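Local structure of calcium homeostasis modulator protein 5 (Homo sapiens, 7D60) at the interface of chains A and B. The protein forms undecameric, cone-shaped large-pore channels in the membrane that probably conduct cations, with gating and conductance likely regulated by membrane lipids. Coordinates in Å, arbitrary orientation; residue numbers count along the deposited sequence, not the author numbering. Chains: chain A/B, Calcium homeostasis modulator protein 5.

Contact 1: the interface of chains A and B. Residues chain A 229-230, 233, 255, 257, 262; chain B 245-246.
B:Phe246, on the last turn of helix 209-246, enters a largely aromatic and proline-lined recess of chain A in this CALHM-family channel, where neighbouring subunits meet through their cytoplasmic C-terminal regions. The residue has 98 Å² of its surface hidden by chain A in this patch, and its ring is held by groups on several sides. At the far end of the ring, CZ meets CE1 of A:Phe230 at 3.5 Å. Each atom lies in the plane of the other ring, and the planes stand nearly perpendicular, about 77° apart, so the two phenyls touch edge to edge without sharing faces. The methyl CG2 of A:Thr229 lies over the rim of one face of B:Phe246, 3.6 Å from CE2. This methyl is anti to its own backbone N, which directs it away from helix 209-246 of chain A and toward the partner. A:Tyr233 approaches from the same side of the ring, nearer the backbone of B:Phe246. Its ring is tilted by about 30° to the phenyl, and CD1 of B:Phe246 stands over the centre of the tyrosine, 4.2 Å above its plane. The phenol end runs past the root of the phenylalanine, OH lying 3.9 Å from CB. Beyond the rim and toward the opposite face comes A:Pro257, whose CD is 4.0 Å from CD1 of B:Phe246. A:Pro257 is itself backed by A:Trp262: CG of the proline rests 3.5 Å above one indole face, offset toward the rim, and this intrachain contact probably helps position the loop segment against chain B. B:Phe245 takes a different course. With CG anti to the backbone N (chi1 179°), its ring points toward the indole of A:Trp262, nearly perpendicular to it. Here the fit is looser, CE2 of B:Phe245 remaining 4.4 Å from CZ3 of A:Trp262. A:Pro255 contributes little more than its backbone carbonyl at the margin.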
# COMPACT_ATOMS: atom_id res chain seq x y z
N THR A 229 44.45 -15.85 -16.50
CA THR A 229 45.34 -16.51 -17.44
C THR A 229 44.99 -17.98 -17.59
O THR A 229 45.07 -18.54 -18.69
CB THR A 229 46.79 -16.35 -16.97
OG1 THR A 229 47.05 -14.96 -16.76
CG2 THR A 229 47.76 -16.87 -17.99
N PHE A 230 44.57 -18.63 -16.49
CA PHE A 230 44.11 -20.01 -16.56
C PHE A 230 42.84 -20.13 -17.38
O PHE A 230 42.68 -21.07 -18.15
CB PHE A 230 43.88 -20.56 -15.16
CG PHE A 230 45.12 -20.96 -14.44
CD1 PHE A 230 46.35 -20.94 -15.06
CD2 PHE A 230 45.06 -21.34 -13.11
CE1 PHE A 230 47.49 -21.30 -14.39
CE2 PHE A 230 46.20 -21.70 -12.44
CZ PHE A 230 47.41 -21.69 -13.07
N TYR A 233 43.92 -19.64 -21.24
CA TYR A 233 44.65 -20.74 -21.86
C TYR A 233 43.86 -22.03 -21.88
O TYR A 233 44.26 -22.97 -22.56
CB TYR A 233 45.97 -20.97 -21.14
CG TYR A 233 47.11 -20.17 -21.67
CD1 TYR A 233 48.10 -20.77 -22.44
CD2 TYR A 233 47.22 -18.82 -21.41
CE1 TYR A 233 49.16 -20.04 -22.93
CE2 TYR A 233 48.26 -18.08 -21.90
CZ TYR A 233 49.23 -18.69 -22.66
OH TYR A 233 50.28 -17.95 -23.14
N PRO A 255 52.16 -24.74 -26.80
CA PRO A 255 53.26 -24.63 -25.82
C PRO A 255 52.74 -24.38 -24.41
O PRO A 255 51.99 -23.43 -24.16
CB PRO A 255 54.08 -23.45 -26.33
CG PRO A 255 53.13 -22.65 -27.15
CD PRO A 255 52.09 -23.58 -27.70
N PRO A 257 54.07 -24.79 -20.03
CA PRO A 257 55.25 -24.98 -19.16
C PRO A 257 55.47 -26.44 -18.83
O PRO A 257 54.52 -27.23 -18.75
CB PRO A 257 54.91 -24.16 -17.91
CG PRO A 257 53.49 -23.80 -18.02
CD PRO A 257 53.14 -23.80 -19.46
N TRP A 262 56.32 -26.30 -13.40
CA TRP A 262 55.09 -26.28 -12.61
C TRP A 262 55.38 -26.56 -11.15
O TRP A 262 54.76 -25.97 -10.26
CB TRP A 262 54.11 -27.32 -13.14
CG TRP A 262 53.23 -26.92 -14.28
CD1 TRP A 262 53.22 -27.47 -15.52
CD2 TRP A 262 52.19 -25.95 -14.28
NE1 TRP A 262 52.27 -26.89 -16.30
CE2 TRP A 262 51.61 -25.94 -15.56
CE3 TRP A 262 51.69 -25.06 -13.32
CZ2 TRP A 262 50.57 -25.10 -15.90
CZ3 TRP A 262 50.66 -24.23 -13.67
CH2 TRP A 262 50.11 -24.25 -14.95
N PHE B 245 56.25 -16.73 -17.67
CA PHE B 245 56.15 -18.08 -17.15
C PHE B 245 55.51 -19.02 -18.16
O PHE B 245 56.02 -20.13 -18.38
CB PHE B 245 55.34 -18.09 -15.85
CG PHE B 245 55.16 -19.45 -15.26
CD1 PHE B 245 56.24 -20.16 -14.78
CD2 PHE B 245 53.90 -20.02 -15.18
CE1 PHE B 245 56.07 -21.41 -14.23
CE2 PHE B 245 53.73 -21.28 -14.64
CZ PHE B 245 54.81 -21.97 -14.17
N PHE B 246 54.43 -18.59 -18.81
CA PHE B 246 53.74 -19.45 -19.75
C PHE B 246 54.45 -19.53 -21.09
O PHE B 246 54.43 -20.57 -21.74
CB PHE B 246 52.31 -18.97 -19.94
CG PHE B 246 51.38 -19.45 -18.89
CD1 PHE B 246 50.73 -20.67 -19.04
CD2 PHE B 246 51.16 -18.71 -17.75
CE1 PHE B 246 49.87 -21.12 -18.08
CE2 PHE B 246 50.30 -19.16 -16.78
CZ PHE B 246 49.66 -20.37 -16.94

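Contact 2: the interface of chains A and B. Residues chain A 225-226, 229-230, 281; chain B 242, 246.
B:Leu242 packs against the helix 209-246 of chain A, its two methyls meeting different groups in this subunit interface of the CALHM channel, within the cytoplasmic C-terminal region. The isobutyl group is extended, with CD1 anti to CA (chi2 179°), so that CD1 forms the leading end and CD2 branches off. CD1 settles beside the backbone of A:Gln225: it lies 3.5 Å from the carbonyl O and 3.7 Å from CB. The same methyl comes within 3.8 Å of OG1 of A:Thr229. That hydroxyl and carbonyl are already joined inside chain A, OG1 donating to O of A:Gln225 at 2.8 Å. The donor stands at a C=O...O angle of 160° and is tilted 18° from the carbonyl plane. This bond across one helical turn occupies the threonine hydroxyl within its own helix and helps fix the side-chain rotation, leaving the methyl branch directed toward B:Phe246. CD2 of B:Leu242 serves the other flank, where CD1 of A:Leu226 meets it at 3.7 Å. The two leucines cross at about a right angle, so branch meets branch and the chains do not run alongside one another. A:Leu226 also supports the aromatic part of the patch from within chain A, since its CG sits 4.0 Å above one face of the A:Phe230 ring, toward the rim. This close-fitting part, centred on B:Leu242 with 74 Å² buried, gives way to sparser contact at the margins. A:Leu281, from the short helix 280-287, reaches CD2 of B:Leu242 through its own CD2 at 3.8 Å, yet hides a mere 8 Å² against the partner. A:Gln225 is likewise marginal beyond CB: its chain bends at chi2, and the terminal amide turns away from B:Leu242, leaving contact to the base of the residue.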
# COMPACT_ATOMS: atom_id res chain seq x y z
N GLN A 225 45.06 -12.15 -11.42
CA GLN A 225 45.62 -12.27 -12.76
C GLN A 225 45.91 -13.71 -13.13
O GLN A 225 45.97 -14.02 -14.32
CB GLN A 225 46.89 -11.44 -12.86
CG GLN A 225 46.67 -9.95 -12.80
CD GLN A 225 46.20 -9.39 -14.12
OE1 GLN A 225 45.04 -9.03 -14.27
NE2 GLN A 225 47.11 -9.32 -15.07
N LEU A 226 46.09 -14.58 -12.15
CA LEU A 226 46.30 -16.00 -12.42
C LEU A 226 45.00 -16.70 -12.77
O LEU A 226 45.02 -17.68 -13.51
CB LEU A 226 46.95 -16.66 -11.21
CG LEU A 226 47.65 -18.00 -11.35
CD1 LEU A 226 48.63 -17.96 -12.50
CD2 LEU A 226 48.38 -18.28 -10.07
N THR A 229 44.45 -15.85 -16.50
CA THR A 229 45.34 -16.51 -17.44
C THR A 229 44.99 -17.98 -17.59
O THR A 229 45.07 -18.54 -18.69
CB THR A 229 46.79 -16.35 -16.97
OG1 THR A 229 47.05 -14.96 -16.76
CG2 THR A 229 47.76 -16.87 -17.99
N PHE A 230 44.57 -18.63 -16.49
CA PHE A 230 44.11 -20.01 -16.56
C PHE A 230 42.84 -20.13 -17.38
O PHE A 230 42.68 -21.07 -18.15
CB PHE A 230 43.88 -20.56 -15.16
CG PHE A 230 45.12 -20.96 -14.44
CD1 PHE A 230 46.35 -20.94 -15.06
CD2 PHE A 230 45.06 -21.34 -13.11
CE1 PHE A 230 47.49 -21.30 -14.39
CE2 PHE A 230 46.20 -21.70 -12.44
CZ PHE A 230 47.41 -21.69 -13.07
N LEU A 281 56.66 -17.32 -7.63
CA LEU A 281 56.57 -17.17 -9.08
C LEU A 281 57.41 -16.01 -9.57
O LEU A 281 57.92 -16.05 -10.69
CB LEU A 281 55.12 -16.99 -9.49
CG LEU A 281 54.78 -17.13 -10.97
CD1 LEU A 281 55.31 -18.43 -11.49
CD2 LEU A 281 53.29 -17.06 -11.15
N LEU B 242 53.65 -13.24 -15.33
CA LEU B 242 52.82 -14.29 -15.89
C LEU B 242 53.08 -14.54 -17.36
O LEU B 242 52.91 -15.67 -17.83
CB LEU B 242 51.35 -13.95 -15.68
CG LEU B 242 50.90 -14.13 -14.24
CD1 LEU B 242 49.46 -13.75 -14.10
CD2 LEU B 242 51.11 -15.55 -13.82
N PHE B 246 54.43 -18.59 -18.81
CA PHE B 246 53.74 -19.45 -19.75
C PHE B 246 54.45 -19.53 -21.09
O PHE B 246 54.43 -20.57 -21.74
CB PHE B 246 52.31 -18.97 -19.94
CG PHE B 246 51.38 -19.45 -18.89
CD1 PHE B 246 50.73 -20.67 -19.04
CD2 PHE B 246 51.16 -18.71 -17.75
CE1 PHE B 246 49.87 -21.12 -18.08
CE2 PHE B 246 50.30 -19.16 -16.78
CZ PHE B 246 49.66 -20.37 -16.94

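Contact 1 and contact 2 are neighbouring parts of one subunit interface, with C-alpha centres about 6 Å apart. Both use A:Thr229, A:Phe230 and B:Phe246, and in both the long helix 209-246 of chain A faces the C-terminal end of the same helix in chain B. Contact 1 extends toward the proline-containing loop and helix 259-264 of chain A, whereas contact 2 extends toward helix 280-287. Because the two copies contribute different surfaces, the junction is suited to repetition from subunit to subunit around the undecamer, and probably helps join the cytoplasmic regions into a closed ring.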